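Local coordinates for protein restriction endonuclease R.BpuJI (Bacillus pumilus, PDB 2VLA) that probably cleaves DNA as a restriction endonuclease, with this chain being its N-terminal recognition domain, bound to cognate DNA, at residues Y3-Q8 against A161-N166; F111-P116 against I135-Y140; L145-N150 against K176-I181. One frame throughout, in Å; residues are numbered along the deposited sequence.

Contact 1 of 3, residues Y3-Q8 against A161-N166; sequences YNPEEQ and AYYVLN
Pro5 is the bump and Tyr162 and Tyr163 are the hollow. The pyrrolidine ring sits in the groove where the two rings meet, touching each obliquely, CB 3.7 Å from CE2 of Tyr162 and CG 4.1 Å from CD1 of Tyr163. Its CD atom lies above the centre of the Tyr3 ring. The tyrosines of the helix are nested too: Tyr162 CD2 lies over the middle of the Tyr163 ring. Gln8 covers the Tyr162 ring from the same side as Pro5, farther round the ring. Its chain folds back at chi2 (-80°), and the amide lies nearly flat on the ring, planes 13° apart, with NE2 3.6 Å above it toward the rim.

Polar atoms pin these shapes. Tyr3 OH donates to Tyr163 O at 2.6 Å, in the carbonyl plane and on a lone pair. Gln8 NE2 bridges two carbonyls, donating to Pro5 O at 2.8 Å and, nearly straight, to Tyr162 O at 3.0 Å. Asn166 ND2 donates to Gln8 OE1 at 2.8 Å, from above the carbonyl plane of Gln8. An alanine in place of Gln8 would probably leave Asn166 ND2 and the carbonyls of Pro5 and Tyr162 without these mates and uncover one face of Tyr162.

The hydroxyl of Tyr163 reaches past the contact to Asp187, and Asn166 also pairs through its backbone with Phe9. This fastens the N-terminal arm of the recognition domain across the end of helix 157-165. The chemistry suits a helix end: a wide pi-type turn directs Asn166 N weakly to Ala161 O, and at Tyr162 O the glutamine amide does the donating, so arm and helix terminus are joined largely through main-chain oxygens, with one side-chain amide pair.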
loop_
_atom_site.group_PDB
_atom_site.type_symbol
_atom_site.label_atom_id
_atom_site.label_comp_id
_atom_site.label_asym_id
_atom_site.label_seq_id
_atom_site.Cartn_x
_atom_site.Cartn_y
_atom_site.Cartn_z
ATOM N N TYR A 3 -1.066 -18.392 -17.372
ATOM C CA TYR A 3 -0.769 -17.011 -17.025
ATOM C C TYR A 3 -0.682 -16.171 -18.271
ATOM O O TYR A 3 0.104 -16.461 -19.177
ATOM C CB TYR A 3 0.544 -16.945 -16.257
ATOM C CG TYR A 3 1.085 -15.530 -16.014
ATOM C CD1 TYR A 3 0.280 -14.528 -15.504
ATOM C CD2 TYR A 3 2.419 -15.250 -16.224
ATOM C CE1 TYR A 3 0.807 -13.232 -15.263
ATOM C CE2 TYR A 3 2.939 -14.015 -15.972
ATOM C CZ TYR A 3 2.144 -13.017 -15.472
ATOM O OH TYR A 3 2.714 -11.769 -15.241
ATOM N N ASN A 4 -1.526 -15.144 -18.337
ATOM C CA ASN A 4 -1.496 -14.211 -19.431
ATOM C C ASN A 4 -1.500 -12.817 -18.899
ATOM O O ASN A 4 -2.549 -12.288 -18.536
ATOM C CB ASN A 4 -2.699 -14.414 -20.350
ATOM C CG ASN A 4 -2.679 -13.484 -21.536
ATOM O OD1 ASN A 4 -1.687 -12.781 -21.777
ATOM N ND2 ASN A 4 -3.768 -13.470 -22.294
ATOM N N PRO A 5 -0.323 -12.195 -18.849
ATOM C CA PRO A 5 -0.209 -10.826 -18.331
ATOM C C PRO A 5 -0.836 -9.790 -19.240
ATOM O O PRO A 5 -0.938 -8.645 -18.866
ATOM C CB PRO A 5 1.302 -10.622 -18.221
ATOM C CG PRO A 5 1.879 -11.531 -19.228
ATOM C CD PRO A 5 0.986 -12.751 -19.223
ATOM N N GLU A 6 -1.251 -10.186 -20.436
ATOM C CA GLU A 6 -1.867 -9.237 -21.350
ATOM C C GLU A 6 -3.135 -8.630 -20.750
ATOM O O GLU A 6 -3.498 -7.533 -21.085
ATOM C CB GLU A 6 -2.155 -9.882 -22.719
ATOM C CG GLU A 6 -0.958 -9.810 -23.671
ATOM C CD GLU A 6 -1.240 -10.370 -25.070
ATOM O OE1 GLU A 6 -2.427 -10.498 -25.452
ATOM O OE2 GLU A 6 -0.261 -10.657 -25.794
ATOM N N GLU A 7 -3.813 -9.365 -19.868
ATOM C CA GLU A 7 -4.945 -8.808 -19.109
ATOM C C GLU A 7 -4.427 -7.847 -18.031
ATOM O O GLU A 7 -3.823 -8.254 -17.060
ATOM C CB GLU A 7 -5.770 -9.922 -18.472
ATOM C CG GLU A 7 -6.444 -10.838 -19.469
ATOM C CD GLU A 7 -7.206 -11.998 -18.805
ATOM O OE1 GLU A 7 -7.277 -12.053 -17.557
ATOM O OE2 GLU A 7 -7.749 -12.852 -19.546
ATOM N N GLN A 8 -4.635 -6.572 -18.253
ATOM C CA GLN A 8 -4.067 -5.557 -17.393
ATOM C C GLN A 8 -5.162 -4.844 -16.622
ATOM O O GLN A 8 -6.287 -4.732 -17.092
ATOM C CB GLN A 8 -3.274 -4.536 -18.244
ATOM C CG GLN A 8 -1.987 -5.084 -18.850
ATOM C CD GLN A 8 -0.829 -5.105 -17.847
ATOM O OE1 GLN A 8 -0.371 -4.063 -17.402
ATOM N NE2 GLN A 8 -0.359 -6.311 -17.492
ATOM N N ALA A 161 5.865 -3.886 -12.472
ATOM C CA ALA A 161 4.675 -3.170 -12.864
ATOM C C ALA A 161 3.789 -3.999 -13.784
ATOM O O ALA A 161 2.607 -4.148 -13.527
ATOM C CB ALA A 161 5.056 -1.823 -13.552
ATOM N N TYR A 162 4.350 -4.481 -14.889
ATOM C CA TYR A 162 3.543 -5.104 -15.940
ATOM C C TYR A 162 3.117 -6.495 -15.545
ATOM O O TYR A 162 1.975 -6.885 -15.766
ATOM C CB TYR A 162 4.339 -5.181 -17.243
ATOM C CG TYR A 162 3.559 -5.772 -18.397
ATOM C CD1 TYR A 162 2.671 -4.998 -19.125
ATOM C CD2 TYR A 162 3.659 -7.129 -18.705
ATOM C CE1 TYR A 162 1.920 -5.546 -20.148
ATOM C CE2 TYR A 162 2.914 -7.693 -19.735
ATOM C CZ TYR A 162 2.047 -6.896 -20.454
ATOM O OH TYR A 162 1.313 -7.447 -21.490
ATOM N N TYR A 163 4.057 -7.253 -15.009
ATOM C CA TYR A 163 3.807 -8.681 -14.778
ATOM C C TYR A 163 3.129 -8.968 -13.442
ATOM O O TYR A 163 2.530 -10.044 -13.271
ATOM C CB TYR A 163 5.096 -9.485 -14.898
ATOM C CG TYR A 163 5.698 -9.517 -16.288
ATOM C CD1 TYR A 163 5.259 -10.423 -17.236
ATOM C CD2 TYR A 163 6.723 -8.645 -16.644
ATOM C CE1 TYR A 163 5.815 -10.473 -18.503
ATOM C CE2 TYR A 163 7.277 -8.678 -17.910
ATOM C CZ TYR A 163 6.836 -9.610 -18.824
ATOM O OH TYR A 163 7.410 -9.629 -20.077
ATOM N N VAL A 164 3.209 -8.039 -12.495
ATOM C CA VAL A 164 2.685 -8.251 -11.140
ATOM C C VAL A 164 1.635 -7.212 -10.746
ATOM O O VAL A 164 0.442 -7.524 -10.714
ATOM C CB VAL A 164 3.818 -8.296 -10.102
ATOM C CG1 VAL A 164 3.273 -8.469 -8.684
ATOM C CG2 VAL A 164 4.821 -9.371 -10.462
ATOM N N LEU A 165 2.038 -5.931 -10.578
ATOM C CA LEU A 165 1.152 -4.985 -9.905
ATOM C C LEU A 165 0.066 -4.382 -10.802
ATOM O O LEU A 165 -0.878 -3.770 -10.297
ATOM C CB LEU A 165 1.933 -3.891 -9.201
ATOM C CG LEU A 165 2.588 -4.322 -7.887
ATOM C CD1 LEU A 165 3.455 -3.184 -7.365
ATOM C CD2 LEU A 165 1.553 -4.732 -6.813
ATOM N N ASN A 166 0.183 -4.586 -12.121
ATOM C CA ASN A 166 -0.860 -4.204 -13.063
ATOM C C ASN A 166 -1.442 -5.406 -13.827
ATOM O O ASN A 166 -2.170 -5.227 -14.771
ATOM C CB ASN A 166 -0.311 -3.213 -14.087
ATOM C CG ASN A 166 -1.345 -2.141 -14.511
ATOM O OD1 ASN A 166 -1.738 -1.295 -13.710
ATOM N ND2 ASN A 166 -1.766 -2.183 -15.777
HETATM O O HOH W 1 -0.735 -5.951 -22.442
#

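Contact 2 of 3, residues F111-P116 against I135-Y140; sequences FKFQFP and IRQFPY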
loop_
_atom_site.group_PDB
_atom_site.type_symbol
_atom_site.label_atom_id
_atom_site.label_comp_id
_atom_site.label_asym_id
_atom_site.label_seq_id
_atom_site.Cartn_x
_atom_site.Cartn_y
_atom_site.Cartn_z
ATOM N N PHE A 111 2.861 -5.596 5.582
ATOM C CA PHE A 111 2.284 -6.866 6.057
ATOM C C PHE A 111 0.767 -6.872 5.937
ATOM O O PHE A 111 0.154 -7.925 5.613
ATOM C CB PHE A 111 2.703 -7.111 7.482
ATOM C CG PHE A 111 2.250 -8.447 8.006
ATOM C CD1 PHE A 111 2.900 -9.633 7.623
ATOM C CD2 PHE A 111 1.139 -8.540 8.797
ATOM C CE1 PHE A 111 2.435 -10.878 8.059
ATOM C CE2 PHE A 111 0.683 -9.787 9.236
ATOM C CZ PHE A 111 1.350 -10.944 8.853
ATOM N N LYS A 112 0.145 -5.742 6.248
ATOM C CA LYS A 112 -1.304 -5.616 6.309
ATOM C C LYS A 112 -1.988 -5.222 5.008
ATOM O O LYS A 112 -3.195 -5.422 4.851
ATOM C CB LYS A 112 -1.699 -4.624 7.397
ATOM C CG LYS A 112 -1.317 -5.079 8.797
ATOM C CD LYS A 112 -2.433 -5.794 9.493
ATOM C CE LYS A 112 -2.134 -5.964 10.981
ATOM N NZ LYS A 112 -2.712 -4.855 11.821
ATOM N N PHE A 113 -1.247 -4.625 4.087
ATOM C CA PHE A 113 -1.832 -4.114 2.863
ATOM C C PHE A 113 -2.462 -5.268 2.082
ATOM O O PHE A 113 -1.934 -6.390 2.078
ATOM C CB PHE A 113 -0.766 -3.396 1.991
ATOM C CG PHE A 113 -1.179 -2.000 1.510
ATOM C CD1 PHE A 113 -2.192 -1.820 0.604
ATOM C CD2 PHE A 113 -0.510 -0.898 1.948
ATOM C CE1 PHE A 113 -2.524 -0.550 0.148
ATOM C CE2 PHE A 113 -0.826 0.356 1.473
ATOM C CZ PHE A 113 -1.819 0.519 0.589
ATOM N N GLN A 114 -3.517 -4.963 1.348
ATOM C CA GLN A 114 -4.128 -5.902 0.461
ATOM C C GLN A 114 -4.985 -5.171 -0.525
ATOM O O GLN A 114 -5.296 -3.969 -0.327
ATOM C CB GLN A 114 -5.000 -6.878 1.268
ATOM C CG GLN A 114 -5.987 -6.163 2.150
ATOM C CD GLN A 114 -7.033 -7.111 2.732
ATOM O OE1 GLN A 114 -6.749 -7.860 3.667
ATOM N NE2 GLN A 114 -8.243 -7.069 2.187
ATOM N N PHE A 115 -5.398 -5.878 -1.582
ATOM C CA PHE A 115 -6.497 -5.436 -2.431
ATOM C C PHE A 115 -7.560 -6.554 -2.395
ATOM O O PHE A 115 -7.206 -7.735 -2.411
ATOM C CB PHE A 115 -6.062 -5.262 -3.874
ATOM C CG PHE A 115 -4.945 -4.239 -4.085
ATOM C CD1 PHE A 115 -5.112 -2.883 -3.759
ATOM C CD2 PHE A 115 -3.754 -4.635 -4.632
ATOM C CE1 PHE A 115 -4.077 -1.920 -4.041
ATOM C CE2 PHE A 115 -2.721 -3.668 -4.911
ATOM C CZ PHE A 115 -2.910 -2.331 -4.584
ATOM N N PRO A 116 -8.849 -6.188 -2.324
ATOM C CA PRO A 116 -9.358 -4.835 -2.154
ATOM C C PRO A 116 -9.133 -4.339 -0.752
ATOM O O PRO A 116 -8.709 -5.099 0.124
ATOM C CB PRO A 116 -10.896 -4.990 -2.426
ATOM C CG PRO A 116 -11.068 -6.392 -2.953
ATOM C CD PRO A 116 -9.944 -7.179 -2.375
ATOM N N ILE A 135 -5.576 -10.170 -3.134
ATOM C CA ILE A 135 -4.162 -10.405 -3.037
ATOM C C ILE A 135 -3.542 -9.640 -1.872
ATOM O O ILE A 135 -3.964 -8.525 -1.548
ATOM C CB ILE A 135 -3.450 -9.998 -4.359
ATOM C CG1 ILE A 135 -2.051 -10.617 -4.433
ATOM C CG2 ILE A 135 -3.403 -8.461 -4.503
ATOM C CD1 ILE A 135 -2.056 -12.116 -4.716
ATOM N N ARG A 136 -2.545 -10.252 -1.248
ATOM C CA ARG A 136 -1.640 -9.552 -0.349
ATOM C C ARG A 136 -0.398 -9.230 -1.149
ATOM O O ARG A 136 0.471 -10.066 -1.341
ATOM C CB ARG A 136 -1.253 -10.462 0.835
ATOM C CG ARG A 136 -2.435 -11.044 1.615
ATOM C CD ARG A 136 -1.935 -11.779 2.823
ATOM N NE ARG A 136 -3.000 -12.502 3.491
ATOM C CZ ARG A 136 -3.013 -12.764 4.783
ATOM N NH1 ARG A 136 -2.025 -12.338 5.561
ATOM N NH2 ARG A 136 -4.002 -13.475 5.294
ATOM N N GLN A 137 -0.314 -7.991 -1.664
ATOM C CA GLN A 137 0.635 -7.736 -2.739
ATOM C C GLN A 137 2.087 -7.694 -2.272
ATOM O O GLN A 137 2.979 -8.061 -3.024
ATOM C CB GLN A 137 0.284 -6.443 -3.514
ATOM C CG GLN A 137 0.561 -5.110 -2.802
ATOM C CD GLN A 137 -0.615 -4.593 -1.997
ATOM O OE1 GLN A 137 -1.359 -5.362 -1.369
ATOM N NE2 GLN A 137 -0.766 -3.274 -1.964
ATOM N N PHE A 138 2.328 -7.354 -1.019
ATOM C CA PHE A 138 3.722 -7.267 -0.567
ATOM C C PHE A 138 4.361 -8.642 -0.286
ATOM O O PHE A 138 5.433 -8.940 -0.786
ATOM C CB PHE A 138 3.865 -6.280 0.591
ATOM C CG PHE A 138 3.664 -4.854 0.164
ATOM C CD1 PHE A 138 4.565 -4.271 -0.686
ATOM C CD2 PHE A 138 2.556 -4.163 0.507
ATOM C CE1 PHE A 138 4.394 -2.909 -1.133
ATOM C CE2 PHE A 138 2.351 -2.836 0.070
ATOM C CZ PHE A 138 3.301 -2.221 -0.760
ATOM N N PRO A 139 3.640 -9.542 0.425
ATOM C CA PRO A 139 4.108 -10.910 0.412
ATOM C C PRO A 139 4.360 -11.441 -1.013
ATOM O O PRO A 139 5.367 -12.095 -1.265
ATOM C CB PRO A 139 2.971 -11.660 1.117
ATOM C CG PRO A 139 2.443 -10.655 2.085
ATOM C CD PRO A 139 2.495 -9.352 1.328
ATOM N N TYR A 140 3.451 -11.152 -1.925
ATOM C CA TYR A 140 3.562 -11.662 -3.254
ATOM C C TYR A 140 4.823 -11.122 -3.977
ATOM O O TYR A 140 5.578 -11.858 -4.591
ATOM C CB TYR A 140 2.293 -11.369 -4.066
ATOM C CG TYR A 140 2.200 -12.186 -5.327
ATOM C CD1 TYR A 140 2.800 -11.754 -6.481
ATOM C CD2 TYR A 140 1.552 -13.443 -5.346
ATOM C CE1 TYR A 140 2.761 -12.479 -7.605
ATOM C CE2 TYR A 140 1.514 -14.173 -6.485
ATOM C CZ TYR A 140 2.119 -13.702 -7.619
ATOM O OH TYR A 140 2.123 -14.391 -8.804
HETATM O O HOH W 2 0.420 -10.718 5.375
HETATM O O HOH W 3 0.638 -6.843 1.356
#
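Phe115 and Ile135 are joined first through their backbones. Phe115 N donates to Ile135 O and Ile135 N to Phe115 O, each at 3.0 Å, an antiparallel hydrogen-bonded pair that stands as a single bridge between two loops. Beside it, Phe115 CD2 touches Ile135 CG2 at 3.8 Å, the methyl meeting the ring at its edge. Ile135 also lines a pocket holding a polyether, probably from the crystallisation liquor.

The aromatic contacts come next. Phe138 turns an edge toward the face of Phe113 in an offset edge-to-face pair, centroids 5.9 Å apart and planes at 71°, and CE2 of Phe138 also packs on CB of Phe113. Gln137 brings an amide among the rings. Its CG sits between the backbone N and the carbonyl carbon (chi1 73°), the bend at chi2 brings CD back, and the amide lies over the face of Phe115, the planes 19° apart. NE2 ends up 3.5 Å from CZ of Phe115 and 3.3 Å from CD1 of Phe113, while its hydrogen bond goes to Gln213 of helix 203-219.

Two waters bridge the segments. One donates to Phe113 O and accepts from Phe138 N, at the first turn of helix 137-150; the other links Phe111 O to NH1 of Arg136. That guanidinium also holds Glu252 in a salt bridge and Lys250 O through NE.

The seam therefore joins the end of helix 102-112 to the start of helix 137-150 within the domain interior, and it buries a polar amide among phenylalanines by giving its nitrogen an outside acceptor.

Contact 3 of 3, residues L145-N150 against K176-I181; sequences LLTADN and KPIEVI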
loop_
_atom_site.group_PDB
_atom_site.type_symbol
_atom_site.label_atom_id
_atom_site.label_comp_id
_atom_site.label_asym_id
_atom_site.label_seq_id
_atom_site.Cartn_x
_atom_site.Cartn_y
_atom_site.Cartn_z
ATOM N N LEU A 145 10.394 -11.793 -6.013
ATOM C CA LEU A 145 11.810 -11.408 -5.979
ATOM C C LEU A 145 12.700 -12.572 -5.504
ATOM O O LEU A 145 13.796 -12.788 -6.049
ATOM C CB LEU A 145 12.002 -10.176 -5.087
ATOM C CG LEU A 145 11.431 -8.864 -5.654
ATOM C CD1 LEU A 145 11.458 -7.797 -4.584
ATOM C CD2 LEU A 145 12.200 -8.412 -6.900
ATOM N N LEU A 146 12.237 -13.322 -4.492
ATOM C CA LEU A 146 12.986 -14.506 -4.031
ATOM C C LEU A 146 13.115 -15.509 -5.163
ATOM O O LEU A 146 14.180 -16.061 -5.401
ATOM C CB LEU A 146 12.298 -15.176 -2.840
ATOM C CG LEU A 146 12.453 -14.471 -1.492
ATOM C CD1 LEU A 146 11.458 -15.053 -0.520
ATOM C CD2 LEU A 146 13.874 -14.588 -0.946
ATOM N N THR A 147 12.001 -15.747 -5.846
ATOM C CA THR A 147 11.956 -16.719 -6.934
ATOM C C THR A 147 12.827 -16.278 -8.119
ATOM O O THR A 147 13.523 -17.087 -8.721
ATOM C CB THR A 147 10.507 -16.983 -7.370
ATOM O OG1 THR A 147 9.765 -17.437 -6.242
ATOM C CG2 THR A 147 10.420 -18.046 -8.501
ATOM N N ALA A 148 12.865 -14.965 -8.394
ATOM C CA ALA A 148 13.790 -14.432 -9.402
ATOM C C ALA A 148 15.245 -14.760 -9.028
ATOM O O ALA A 148 15.994 -15.311 -9.830
ATOM C CB ALA A 148 13.584 -12.915 -9.562
ATOM N N ASP A 149 15.628 -14.471 -7.790
ATOM C CA ASP A 149 16.994 -14.770 -7.351
ATOM C C ASP A 149 17.294 -16.273 -7.450
ATOM O O ASP A 149 18.381 -16.672 -7.854
ATOM C CB ASP A 149 17.225 -14.292 -5.918
ATOM C CG ASP A 149 17.480 -12.816 -5.828
ATOM O OD1 ASP A 149 17.719 -12.183 -6.886
ATOM O OD2 ASP A 149 17.468 -12.276 -4.698
ATOM N N ASN A 150 16.319 -17.096 -7.087
ATOM C CA ASN A 150 16.493 -18.550 -7.120
ATOM C C ASN A 150 16.715 -19.058 -8.540
ATOM O O ASN A 150 17.297 -20.127 -8.746
ATOM C CB ASN A 150 15.288 -19.250 -6.471
ATOM C CG ASN A 150 15.258 -19.074 -4.971
ATOM O OD1 ASN A 150 16.272 -18.753 -4.361
ATOM N ND2 ASN A 150 14.093 -19.271 -4.371
ATOM N N LYS A 176 0.930 -18.272 -9.644
ATOM C CA LYS A 176 2.091 -18.521 -8.772
ATOM C C LYS A 176 3.319 -17.696 -9.211
ATOM O O LYS A 176 3.564 -17.516 -10.401
ATOM C CB LYS A 176 2.439 -19.998 -8.763
ATOM C CG LYS A 176 1.290 -20.881 -8.239
ATOM C CD LYS A 176 1.778 -22.234 -7.796
ATOM C CE LYS A 176 0.638 -23.059 -7.191
ATOM N NZ LYS A 176 0.258 -22.597 -5.813
ATOM N N PRO A 177 4.084 -17.182 -8.239
ATOM C CA PRO A 177 5.301 -16.449 -8.579
ATOM C C PRO A 177 6.200 -17.143 -9.587
ATOM O O PRO A 177 6.693 -16.511 -10.488
ATOM C CB PRO A 177 5.969 -16.273 -7.231
ATOM C CG PRO A 177 4.829 -16.119 -6.307
ATOM C CD PRO A 177 3.831 -17.154 -6.795
ATOM N N ILE A 178 6.340 -18.456 -9.522
ATOM C CA ILE A 178 7.187 -19.128 -10.502
ATOM C C ILE A 178 6.637 -18.989 -11.929
ATOM O O ILE A 178 7.404 -18.935 -12.894
ATOM C CB ILE A 178 7.398 -20.651 -10.179
ATOM C CG1 ILE A 178 8.427 -21.228 -11.165
ATOM C CG2 ILE A 178 6.053 -21.453 -10.208
ATOM C CD1 ILE A 178 9.844 -20.641 -11.013
ATOM N N GLU A 179 5.312 -18.952 -12.072
ATOM C CA GLU A 179 4.719 -18.685 -13.392
ATOM C C GLU A 179 5.118 -17.323 -13.949
ATOM O O GLU A 179 5.301 -17.174 -15.153
ATOM C CB GLU A 179 3.218 -18.754 -13.328
ATOM C CG GLU A 179 2.676 -20.101 -13.072
ATOM C CD GLU A 179 1.164 -20.079 -12.964
ATOM O OE1 GLU A 179 0.487 -19.990 -14.032
ATOM O OE2 GLU A 179 0.653 -20.073 -11.830
ATOM N N VAL A 180 5.183 -16.311 -13.078
ATOM C CA VAL A 180 5.573 -14.977 -13.481
ATOM C C VAL A 180 7.020 -15.005 -13.952
ATOM O O VAL A 180 7.350 -14.496 -15.020
ATOM C CB VAL A 180 5.410 -13.983 -12.313
ATOM C CG1 VAL A 180 5.973 -12.615 -12.702
ATOM C CG2 VAL A 180 3.940 -13.858 -11.928
ATOM N N ILE A 181 7.882 -15.630 -13.158
ATOM C CA ILE A 181 9.286 -15.696 -13.476
ATOM C C ILE A 181 9.526 -16.452 -14.786
ATOM O O ILE A 181 10.286 -16.012 -15.640
ATOM C CB ILE A 181 10.060 -16.339 -12.323
ATOM C CG1 ILE A 181 10.047 -15.391 -11.076
ATOM C CG2 ILE A 181 11.485 -16.718 -12.761
ATOM C CD1 ILE A 181 10.364 -13.934 -11.373
#
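Thr147 and Pro177 meet in a helix-helix crossing, without any stacked flat group between them. The one ring here is the pyrrolidine of Pro177, and it reaches the other helix through CB, 4.1 Å from Thr147 OG1. Away from the interface, the carboxylate of Glu179 is met from above its plane, 41° out of it, by the backbone N of Lys176. That bond, 2.8 Å from Lys176 N to Glu179 OE2, ties the N-cap residue to a side chain of the first turn of helix 177-189.

The crossing lies inside a largely helical domain. The axes of the two short segments approach to 9.1 Å at -54°, an angle consistent with ridges-into-grooves packing. Pro177 and Ile181, four apart, form a ridge, and Thr147 fits alongside it, between Ile181 and Ile178.

The touching is done mostly by methyl and methylene groups. The methyl CG2 of Thr147, anti to the backbone N, faces the second helix and lies 3.7 Å from Ile178 CD1. The hydroxyl is turned back on its own helix, where OG1 bonds to Gln143 O, so this threonine offers mainly carbon to its neighbours and keeps its polar end local. Elsewhere Pro177 also packs on Tyr140, Gln143 and Val144 of helix 137-150, extending the seam toward the middle of that helix.

No hydrogen bond crosses the interface. The same CG2 of Thr147 is 3.7 Å from Ile181 CG1, and the branch continues past it to set CD1 3.8 Å from the methyl CB of Ala148.

In the fold
Contact 2 sits deepest, about 8 Å from the centre of the chain, against about 18 Å for contact 1 and 21 Å for contact 3. Helix 137-150 carries both contacts 2 and 3, one at its start and one at its end, and Tyr140 connects them, its hydroxyl packing on Pro177 and Val180 while bonding to Ile175 O. Contact 1 touches each of the others: Leu165 packs on Gln137, while Tyr3, Tyr163 and Val164 reach helix 177-189 at Glu179 and Val180. The chemistry differs with place: phenylalanines, a backbone bridge and waters inside; mostly side-chain bonds to main-chain oxygens, plus one amide pair, at the partly buried N-terminal arm; nonpolar but buried packing between helices far from the centre.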